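Local coordinates for putative sugar binding protein (Bacteroides vulgatus ATCC 8482, PDB 3KEZ) that probably binds sugars or other nutrients at the outer membrane as a calcium-containing member of the SusD family, at residues D38-R43 / R123-F128; N66-N71 / V409-V414; R195-T200 / P333-S338. One frame throughout, in Å; residues are numbered along the deposited sequence.

Contact 1: residues D38-R43 / R123-F128. With EDO (1,2-ethanediol), chain G.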
loop_
_atom_site.group_PDB
_atom_site.type_symbol
_atom_site.label_atom_id
_atom_site.label_comp_id
_atom_site.label_asym_id
_atom_site.label_seq_id
_atom_site.Cartn_x
_atom_site.Cartn_y
_atom_site.Cartn_z
ATOM N N ASP A 38 0.195 -8.437 11.160
ATOM C CA ASP A 38 1.020 -9.162 10.206
ATOM C C ASP A 38 0.583 -8.910 8.768
ATOM O O ASP A 38 1.285 -9.312 7.845
ATOM C CB ASP A 38 1.004 -10.674 10.501
ATOM C CG ASP A 38 1.905 -11.056 11.681
ATOM O OD1 ASP A 38 2.693 -10.217 12.152
ATOM O OD2 ASP A 38 1.809 -12.199 12.146
ATOM N N ALA A 39 -0.590 -8.312 8.576
ATOM C CA ALA A 39 -1.075 -7.976 7.244
ATOM C C ALA A 39 -1.137 -6.458 7.120
ATOM O O ALA A 39 -0.102 -5.778 7.309
ATOM C CB ALA A 39 -2.443 -8.656 6.945
ATOM N N TYR A 40 -2.312 -5.915 6.802
ATOM C CA TYR A 40 -2.429 -4.506 6.460
ATOM C C TYR A 40 -2.516 -3.532 7.644
ATOM O O TYR A 40 -2.568 -2.318 7.454
ATOM C CB TYR A 40 -3.593 -4.296 5.477
ATOM C CG TYR A 40 -3.282 -4.919 4.130
ATOM C CD1 TYR A 40 -2.340 -4.316 3.238
ATOM C CD2 TYR A 40 -3.850 -6.138 3.766
ATOM C CE1 TYR A 40 -2.046 -4.908 1.999
ATOM C CE2 TYR A 40 -3.546 -6.740 2.515
ATOM C CZ TYR A 40 -2.666 -6.125 1.647
ATOM O OH TYR A 40 -2.388 -6.747 0.442
ATOM N N SER A 41 -2.485 -4.028 8.871
ATOM C CA SER A 41 -2.358 -3.116 9.998
ATOM C C SER A 41 -0.891 -2.981 10.424
ATOM O O SER A 41 -0.603 -2.310 11.397
ATOM C CB SER A 41 -3.252 -3.564 11.152
ATOM O OG SER A 41 -4.580 -3.103 11.009
ATOM N N GLY A 42 0.038 -3.595 9.689
ATOM C CA GLY A 42 1.453 -3.464 10.050
ATOM C C GLY A 42 2.422 -3.809 8.940
ATOM O O GLY A 42 2.757 -2.971 8.088
ATOM N N ARG A 43 2.833 -5.064 8.915
ATOM C CA ARG A 43 3.977 -5.485 8.094
ATOM C C ARG A 43 3.855 -5.171 6.637
ATOM O O ARG A 43 4.857 -4.782 6.035
ATOM C CB ARG A 43 4.255 -6.986 8.292
ATOM C CG ARG A 43 4.824 -7.251 9.664
ATOM C CD ARG A 43 5.148 -8.723 9.875
ATOM N NE ARG A 43 5.706 -8.958 11.197
ATOM C CZ ARG A 43 5.907 -10.158 11.725
ATOM N NH1 ARG A 43 5.599 -11.233 11.042
ATOM N NH2 ARG A 43 6.403 -10.275 12.950
ATOM N N ARG A 123 -8.171 -10.095 -4.365
ATOM C CA ARG A 123 -7.224 -11.048 -4.941
ATOM C C ARG A 123 -6.131 -10.342 -5.741
ATOM O O ARG A 123 -4.978 -10.746 -5.679
ATOM C CB ARG A 123 -7.913 -12.111 -5.803
ATOM C CG ARG A 123 -6.973 -13.265 -6.200
ATOM C CD ARG A 123 -7.773 -14.426 -6.784
ATOM N NE ARG A 123 -8.349 -14.080 -8.083
ATOM C CZ ARG A 123 -9.141 -14.865 -8.818
ATOM N NH1 ARG A 123 -9.475 -16.084 -8.392
ATOM N NH2 ARG A 123 -9.577 -14.428 -9.999
ATOM N N GLY A 124 -6.513 -9.317 -6.516
ATOM C CA GLY A 124 -5.553 -8.521 -7.277
ATOM C C GLY A 124 -4.561 -7.791 -6.373
ATOM O O GLY A 124 -3.358 -7.794 -6.634
HETATM N N MSE A 125 -5.084 -7.148 -5.324
HETATM C CA MSE A 125 -4.266 -6.499 -4.319
HETATM C C MSE A 125 -3.297 -7.465 -3.693
HETATM O O MSE A 125 -2.098 -7.164 -3.547
HETATM C CB MSE A 125 -5.144 -5.865 -3.238
HETATM C CG MSE A 125 -4.366 -5.142 -2.176
HETATM SE SE MSE A 125 -5.602 -4.595 -0.757
HETATM C CE MSE A 125 -6.880 -3.578 -1.831
ATOM N N ALA A 126 -3.808 -8.608 -3.271
ATOM C CA ALA A 126 -2.963 -9.556 -2.525
ATOM C C ALA A 126 -1.862 -10.129 -3.431
ATOM O O ALA A 126 -0.699 -10.257 -3.001
ATOM C CB ALA A 126 -3.811 -10.676 -1.902
ATOM N N LEU A 127 -2.214 -10.473 -4.677
ATOM C CA LEU A 127 -1.214 -11.008 -5.597
ATOM C C LEU A 127 -0.216 -9.893 -5.985
ATOM O O LEU A 127 0.974 -10.159 -6.109
ATOM C CB LEU A 127 -1.831 -11.665 -6.839
ATOM C CG LEU A 127 -0.885 -12.279 -7.915
ATOM C CD1 LEU A 127 0.047 -13.275 -7.278
ATOM C CD2 LEU A 127 -1.736 -12.918 -9.040
ATOM N N PHE A 128 -0.681 -8.652 -6.107
ATOM C CA PHE A 128 0.233 -7.514 -6.361
ATOM C C PHE A 128 1.253 -7.380 -5.219
ATOM O O PHE A 128 2.461 -7.248 -5.468
ATOM C CB PHE A 128 -0.553 -6.218 -6.582
ATOM C CG PHE A 128 0.309 -4.994 -6.811
ATOM C CD1 PHE A 128 1.163 -4.909 -7.892
ATOM C CD2 PHE A 128 0.216 -3.884 -5.960
ATOM C CE1 PHE A 128 1.903 -3.743 -8.129
ATOM C CE2 PHE A 128 0.962 -2.762 -6.177
ATOM C CZ PHE A 128 1.778 -2.670 -7.267
HETATM C C1 EDO G . 6.134 -14.570 13.958
HETATM O O1 EDO G . 6.000 -13.984 12.661
HETATM C C2 EDO G . 6.962 -13.646 14.839
HETATM O O2 EDO G . 7.950 -12.965 14.040
#
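Y40, on the loop between helices 20-34 and 43-50, meets M125 of helix 109-134 in a Met-aromatic contact, here made by selenomethionine. The SE atom of M125 lies 4.6 Å from the centroid of the Y40 ring, 29° off the ring normal, an oblique approach at the phenol end, where Y40 CZ is 4.1 Å from SE. The ring and the M125 chain run alongside each other, pointing opposite ways. CG of M125 stands anti to the backbone N (chi1 -179°) and the next bond is extended too, which carries the selenium out from the helix to the ring.

Van der Waals packing completes the join. The hydroxyl oxygen Y40 OH sits 3.7 Å from M125 CG and 4.1 Å from A126 CA, so the tyrosine ends against the helix backbone. L85 of helix 80-96 touches both Y40 and A126.

No hydrogen bond links the two segments directly. Within the loop, a type I turn from A39 to G42 is closed by G42 N to A39 O, and S41 OG is hydrogen-bonded to ND2 of N261, a residue of the calcium site.

At the end of the loop, where helix 43-50 starts, R43 NH1 and NH2 donate to O1 and O2 of an ethanediol, probably a crystallisation additive; NH1 also bonds S80 OG. D38 OD1, 3.3 Å from R43 NH1, lies over the guanidinium plane, a salt bridge by charge alone with no N-H pointing at it.

The buried Y40 is thus held by one polar bond at its hydroxyl, to D129 OD2, while its ring packs on an apolar thioether side chain, selenium here replacing the native sulfur.

Contact 2: residues N66-N71 / V409-V414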
loop_
_atom_site.group_PDB
_atom_site.type_symbol
_atom_site.label_atom_id
_atom_site.label_comp_id
_atom_site.label_asym_id
_atom_site.label_seq_id
_atom_site.Cartn_x
_atom_site.Cartn_y
_atom_site.Cartn_z
ATOM N N ASN A 66 15.214 -5.422 11.179
ATOM C CA ASN A 66 15.731 -6.384 10.193
ATOM C C ASN A 66 15.298 -6.048 8.740
ATOM O O ASN A 66 16.048 -6.308 7.783
ATOM C CB ASN A 66 15.323 -7.790 10.532
ATOM C CG ASN A 66 16.116 -8.373 11.690
ATOM O OD1 ASN A 66 17.267 -8.002 11.963
ATOM N ND2 ASN A 66 15.486 -9.285 12.387
ATOM N N TYR A 67 14.135 -5.423 8.587
ATOM C CA TYR A 67 13.722 -4.902 7.257
ATOM C C TYR A 67 14.591 -3.720 6.811
ATOM O O TYR A 67 15.093 -3.717 5.694
ATOM C CB TYR A 67 12.254 -4.480 7.260
ATOM C CG TYR A 67 11.343 -5.619 7.624
ATOM C CD1 TYR A 67 11.091 -5.953 8.962
ATOM C CD2 TYR A 67 10.783 -6.417 6.635
ATOM C CE1 TYR A 67 10.224 -7.025 9.285
ATOM C CE2 TYR A 67 9.942 -7.471 6.948
ATOM C CZ TYR A 67 9.669 -7.769 8.265
ATOM O OH TYR A 67 8.849 -8.841 8.519
ATOM N N TYR A 68 14.731 -2.710 7.689
ATOM C CA TYR A 68 15.588 -1.513 7.434
ATOM C C TYR A 68 17.048 -1.904 7.122
ATOM O O TYR A 68 17.685 -1.336 6.212
ATOM C CB TYR A 68 15.520 -0.543 8.635
ATOM C CG TYR A 68 16.613 0.481 8.689
ATOM C CD1 TYR A 68 16.681 1.491 7.758
ATOM C CD2 TYR A 68 17.587 0.450 9.694
ATOM C CE1 TYR A 68 17.715 2.433 7.784
ATOM C CE2 TYR A 68 18.611 1.391 9.736
ATOM C CZ TYR A 68 18.681 2.365 8.774
ATOM O OH TYR A 68 19.694 3.317 8.797
ATOM N N ARG A 69 17.581 -2.859 7.876
ATOM C CA ARG A 69 18.962 -3.269 7.743
ATOM C C ARG A 69 19.197 -4.312 6.643
ATOM O O ARG A 69 20.359 -4.709 6.407
ATOM C CB ARG A 69 19.505 -3.814 9.087
ATOM C CG ARG A 69 19.667 -2.761 10.149
ATOM C CD ARG A 69 20.195 -3.272 11.469
ATOM N NE ARG A 69 21.424 -4.047 11.309
ATOM C CZ ARG A 69 21.656 -5.269 11.792
ATOM N NH1 ARG A 69 20.758 -5.918 12.524
ATOM N NH2 ARG A 69 22.831 -5.854 11.550
ATOM N N PHE A 70 18.123 -4.748 5.991
ATOM C CA PHE A 70 18.152 -5.874 5.076
ATOM C C PHE A 70 18.923 -7.037 5.676
ATOM O O PHE A 70 19.869 -7.549 5.075
ATOM C CB PHE A 70 18.774 -5.453 3.745
ATOM C CG PHE A 70 18.025 -4.383 3.077
ATOM C CD1 PHE A 70 16.896 -4.685 2.321
ATOM C CD2 PHE A 70 18.406 -3.052 3.218
ATOM C CE1 PHE A 70 16.199 -3.689 1.699
ATOM C CE2 PHE A 70 17.698 -2.055 2.612
ATOM C CZ PHE A 70 16.601 -2.375 1.835
ATOM N N ASN A 71 18.510 -7.440 6.868
ATOM C CA ASN A 71 19.245 -8.402 7.665
ATOM C C ASN A 71 18.678 -9.809 7.591
ATOM O O ASN A 71 19.107 -10.666 8.355
ATOM C CB ASN A 71 19.234 -7.945 9.139
ATOM C CG ASN A 71 20.317 -8.581 9.953
ATOM O OD1 ASN A 71 21.447 -8.686 9.495
ATOM N ND2 ASN A 71 19.988 -9.000 11.184
ATOM N N VAL A 409 17.853 3.829 -4.673
ATOM C CA VAL A 409 17.593 4.298 -3.302
ATOM C C VAL A 409 18.925 4.752 -2.683
ATOM O O VAL A 409 19.912 3.990 -2.639
ATOM C CB VAL A 409 16.912 3.220 -2.451
ATOM C CG1 VAL A 409 16.790 3.659 -0.967
ATOM C CG2 VAL A 409 15.505 2.787 -3.082
ATOM N N LYS A 410 18.985 5.999 -2.240
ATOM C CA LYS A 410 20.221 6.533 -1.643
ATOM C C LYS A 410 19.906 7.113 -0.254
ATOM O O LYS A 410 19.313 8.163 -0.152
ATOM C CB LYS A 410 20.830 7.608 -2.564
ATOM C CG LYS A 410 21.473 6.982 -3.811
ATOM C CD LYS A 410 22.033 7.982 -4.789
ATOM C CE LYS A 410 22.632 7.323 -6.025
ATOM N NZ LYS A 410 23.359 8.309 -6.870
ATOM N N ARG A 411 20.217 6.360 0.797
ATOM C CA ARG A 411 20.151 6.845 2.173
ATOM C C ARG A 411 21.292 7.847 2.392
ATOM O O ARG A 411 22.425 7.572 2.009
ATOM C CB ARG A 411 20.270 5.668 3.145
ATOM C CG ARG A 411 19.051 4.758 3.093
ATOM C CD ARG A 411 19.299 3.448 3.728
ATOM N NE ARG A 411 18.063 2.696 3.870
ATOM C CZ ARG A 411 17.980 1.462 4.338
ATOM N NH1 ARG A 411 19.073 0.759 4.700
ATOM N NH2 ARG A 411 16.785 0.925 4.465
ATOM N N ILE A 412 20.958 9.009 2.960
ATOM C CA ILE A 412 21.903 10.126 3.133
ATOM C C ILE A 412 22.218 10.288 4.624
ATOM O O ILE A 412 21.320 10.482 5.456
ATOM C CB ILE A 412 21.327 11.468 2.604
ATOM C CG1 ILE A 412 20.550 11.274 1.292
ATOM C CG2 ILE A 412 22.438 12.507 2.414
ATOM C CD1 ILE A 412 21.333 10.609 0.220
ATOM N N ASP A 413 23.469 10.172 5.012
ATOM C CA ASP A 413 23.714 10.275 6.445
ATOM C C ASP A 413 23.964 11.724 6.809
ATOM O O ASP A 413 25.091 12.139 6.952
ATOM C CB ASP A 413 24.830 9.340 6.928
ATOM C CG ASP A 413 24.630 8.903 8.408
ATOM O OD1 ASP A 413 23.468 8.899 8.948
ATOM O OD2 ASP A 413 25.655 8.598 9.032
ATOM N N VAL A 414 22.894 12.496 6.875
ATOM C CA VAL A 414 22.950 13.889 7.315
ATOM C C VAL A 414 22.359 13.955 8.715
ATOM O O VAL A 414 21.533 13.113 9.080
ATOM C CB VAL A 414 22.191 14.849 6.375
ATOM C CG1 VAL A 414 22.966 15.035 5.096
ATOM C CG2 VAL A 414 20.775 14.338 6.075
#
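R411 reaches across to the backbone carbonyl of Y68 and grips that single oxygen with both terminal nitrogens. The bond from R411 NH1 to Y68 O is 2.9 Å and runs nearly along the C=O axis, whereas R411 NH2, 3.0 Å from Y68 O, comes in the carbonyl plane on a lone pair. Sharing one acceptor bends both bonds, with N-H...O angles of 141° and 139°; the oxygen nevertheless stays close to the guanidinium plane. R411 NE donates to G52 O and NH1 also to Y428 O, so backbone oxygens take up much of the guanidinium's hydrogen bonding.

Two rings flank this fork. The Y68 ring covers one face of the guanidinium, with R411 NH2 3.3 Å from Y68 CD1 and Y68 CE1 over the centre of the group, the planes being 38° apart. F70 points toward R411 and meets it obliquely on the other side of the guanidinium, F70 CE2 lying 3.6 Å from R411 NH2. The chain of R411 is extended from CG to NE, which delivers the charged end to the close of the short helix while its CA remains 10.9 Å from that of Y68.

A second shell positions these groups. Y68 OH bonds to H424 and N425. F70, with positive phi, ends the helix in a Schellman motif, and its ring takes edge-to-face contacts from Y431 and F435. N71 ND2 also donates back to N66 OD1 at 3.0 Å, from well above the carbonyl plane, across the end of the helix.

Helix 65-68 is thereby joined to the chain just past strand 409-410, whose antiparallel partner 430-431 also touches R411; helix 43-50 packs on Y67, and helix 288-295 lies against V414.

Contact 3: residues R195-T200 / P333-S338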
loop_
_atom_site.group_PDB
_atom_site.type_symbol
_atom_site.label_atom_id
_atom_site.label_comp_id
_atom_site.label_asym_id
_atom_site.label_seq_id
_atom_site.Cartn_x
_atom_site.Cartn_y
_atom_site.Cartn_z
ATOM N N ARG A 195 -15.506 0.781 -5.822
ATOM C CA ARG A 195 -15.019 0.964 -7.184
ATOM C C ARG A 195 -13.804 1.913 -7.271
ATOM O O ARG A 195 -12.814 1.644 -7.989
ATOM C CB ARG A 195 -16.128 1.454 -8.107
ATOM C CG ARG A 195 -15.731 1.437 -9.575
ATOM C CD ARG A 195 -16.881 1.903 -10.465
ATOM N NE ARG A 195 -18.090 1.153 -10.175
ATOM C CZ ARG A 195 -19.330 1.584 -10.396
ATOM N NH1 ARG A 195 -19.548 2.784 -10.928
ATOM N NH2 ARG A 195 -20.364 0.818 -10.064
ATOM N N TRP A 196 -13.875 3.023 -6.551
ATOM C CA TRP A 196 -12.861 4.069 -6.657
ATOM C C TRP A 196 -11.530 3.635 -6.036
ATOM O O TRP A 196 -10.464 3.893 -6.594
ATOM C CB TRP A 196 -13.375 5.394 -6.074
ATOM C CG TRP A 196 -14.820 5.620 -6.362
ATOM C CD1 TRP A 196 -15.806 5.783 -5.446
ATOM C CD2 TRP A 196 -15.467 5.638 -7.655
ATOM N NE1 TRP A 196 -17.032 5.926 -6.081
ATOM C CE2 TRP A 196 -16.839 5.850 -7.431
ATOM C CE3 TRP A 196 -15.013 5.495 -8.969
ATOM C CZ2 TRP A 196 -17.764 5.932 -8.470
ATOM C CZ3 TRP A 196 -15.941 5.555 -10.004
ATOM C CH2 TRP A 196 -17.290 5.791 -9.747
ATOM N N ALA A 197 -11.589 2.937 -4.900
ATOM C CA ALA A 197 -10.389 2.297 -4.330
ATOM C C ALA A 197 -9.759 1.347 -5.345
ATOM O O ALA A 197 -8.561 1.438 -5.628
ATOM C CB ALA A 197 -10.733 1.504 -3.024
ATOM N N ALA A 198 -10.553 0.456 -5.919
ATOM C CA ALA A 198 -9.990 -0.519 -6.900
ATOM C C ALA A 198 -9.401 0.180 -8.146
ATOM O O ALA A 198 -8.349 -0.212 -8.612
ATOM C CB ALA A 198 -11.006 -1.593 -7.315
HETATM N N MSE A 199 -10.052 1.224 -8.644
HETATM C CA MSE A 199 -9.517 1.976 -9.793
HETATM C C MSE A 199 -8.180 2.658 -9.436
HETATM O O MSE A 199 -7.258 2.718 -10.244
HETATM C CB MSE A 199 -10.499 3.013 -10.292
HETATM C CG MSE A 199 -11.653 2.506 -11.006
HETATM SE SE MSE A 199 -12.611 3.983 -11.846
HETATM C CE MSE A 199 -13.992 2.937 -12.771
ATOM N N THR A 200 -8.090 3.199 -8.229
ATOM C CA THR A 200 -6.854 3.849 -7.785
ATOM C C THR A 200 -5.727 2.831 -7.702
ATOM O O THR A 200 -4.652 3.072 -8.239
ATOM C CB THR A 200 -7.040 4.564 -6.445
ATOM O OG1 THR A 200 -8.047 5.557 -6.590
ATOM C CG2 THR A 200 -5.775 5.217 -5.974
ATOM N N PRO A 333 -5.252 4.147 6.653
ATOM C CA PRO A 333 -5.732 4.792 5.424
ATOM C C PRO A 333 -5.041 4.212 4.189
ATOM O O PRO A 333 -4.239 4.891 3.551
ATOM C CB PRO A 333 -5.370 6.256 5.657
ATOM C CG PRO A 333 -4.088 6.191 6.411
ATOM C CD PRO A 333 -4.203 4.953 7.311
ATOM N N LEU A 334 -5.412 2.983 3.841
ATOM C CA LEU A 334 -4.623 2.158 2.942
ATOM C C LEU A 334 -4.581 2.672 1.500
ATOM O O LEU A 334 -3.552 2.608 0.859
ATOM C CB LEU A 334 -5.161 0.724 2.989
ATOM C CG LEU A 334 -4.201 -0.372 2.574
ATOM C CD1 LEU A 334 -2.932 -0.299 3.428
ATOM C CD2 LEU A 334 -4.933 -1.674 2.743
ATOM N N ILE A 335 -5.720 3.154 1.011
ATOM C CA ILE A 335 -5.868 3.821 -0.302
ATOM C C ILE A 335 -6.607 5.182 -0.147
ATOM O O ILE A 335 -7.725 5.262 0.390
ATOM C CB ILE A 335 -6.665 2.951 -1.338
ATOM C CG1 ILE A 335 -6.010 1.568 -1.513
ATOM C CG2 ILE A 335 -6.809 3.704 -2.715
ATOM C CD1 ILE A 335 -6.826 0.594 -2.366
ATOM N N ARG A 336 -5.955 6.240 -0.628
ATOM C CA ARG A 336 -6.418 7.606 -0.513
ATOM C C ARG A 336 -6.581 8.299 -1.867
ATOM O O ARG A 336 -5.767 8.069 -2.778
ATOM C CB ARG A 336 -5.406 8.423 0.301
ATOM C CG ARG A 336 -5.294 8.002 1.753
ATOM C CD ARG A 336 -4.800 9.148 2.627
ATOM N NE ARG A 336 -3.383 9.433 2.449
ATOM C CZ ARG A 336 -2.824 10.602 2.101
ATOM N NH1 ARG A 336 -3.548 11.665 1.808
ATOM N NH2 ARG A 336 -1.496 10.695 2.029
ATOM N N LEU A 337 -7.590 9.182 -1.969
ATOM C CA LEU A 337 -7.776 10.010 -3.164
ATOM C C LEU A 337 -6.520 10.782 -3.573
ATOM O O LEU A 337 -6.278 10.945 -4.766
ATOM C CB LEU A 337 -8.906 10.988 -2.996
ATOM C CG LEU A 337 -9.382 11.720 -4.237
ATOM C CD1 LEU A 337 -9.930 10.771 -5.364
ATOM C CD2 LEU A 337 -10.483 12.713 -3.802
ATOM N N SER A 338 -5.709 11.214 -2.597
ATOM C CA SER A 338 -4.444 11.895 -2.879
ATOM C C SER A 338 -3.550 11.055 -3.796
ATOM O O SER A 338 -2.880 11.608 -4.650
ATOM C CB SER A 338 -3.677 12.246 -1.578
ATOM O OG SER A 338 -4.274 13.275 -0.818
#
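An apolar helix-to-strand packing contact joins the first turn and a half of helix 195-209 to the bulged strand 332-336, just before that strand passes into helix 337-350. The bulge is a classic one: L334 and I335 both face F257 on the antiparallel neighbour 255-259, and the chain turns a corner at I335. Across the contact no hydrogen bond is made; all the touching residues are buried.

I335 does most of the work, spreading its two branches over the helix. Its CG2 meets the threonine methyl, with I335 CG2 to T200 CG2 at 3.7 Å, while the other branch, through CG1, reaches across to A197, with I335 CD1 3.8 Å from A197 O and 4.1 Å from A197 CB. CG1 lies beside the backbone N (chi1 -56°), which leaves CG2 anti to that N and directed at T200. F257 and L256 of the adjacent strand touch A197 and T200 respectively, extending the same apolar surface.

T200 divides its chemistry: the methyl faces the strand and the hydroxyl turns back to its own helix. A serine here would keep the hydroxyl but is likely to leave a gap against I335 CG2 where the methyl had packed. R336 leaves the strand on the far side from the helix at its CB, and its guanidinium is salt-bridged to E395, E254 and E391.

W196 O accepts two bonds, from T200 N and, at 2.9 Å, from T200 OG1, which approach from opposite faces of the carbonyl plane.

How the contacts relate
From the N terminus, the chain passes the loop 38-43 and segment 66-71 before helix 109-134 returns to the loop and closes contact 1. Contact 2, opened at 66-71, is still pending at that point, so the two cross; it closes only at 409-414, and contact 3 (195-200 with 333-338) is nested inside its long loop. Contact 1 is complete before contact 3 begins. Contacts 1 and 3 adjoin, with Y40 packing on L334 and M125 on I335, and together tie loop 38-43, helix 109-134 and helix 195-209 to strand 332-336. R43 touches Y67, linking contact 1 to contact 2, whereas contacts 2 and 3 stay about 15 Å apart at their nearest atoms.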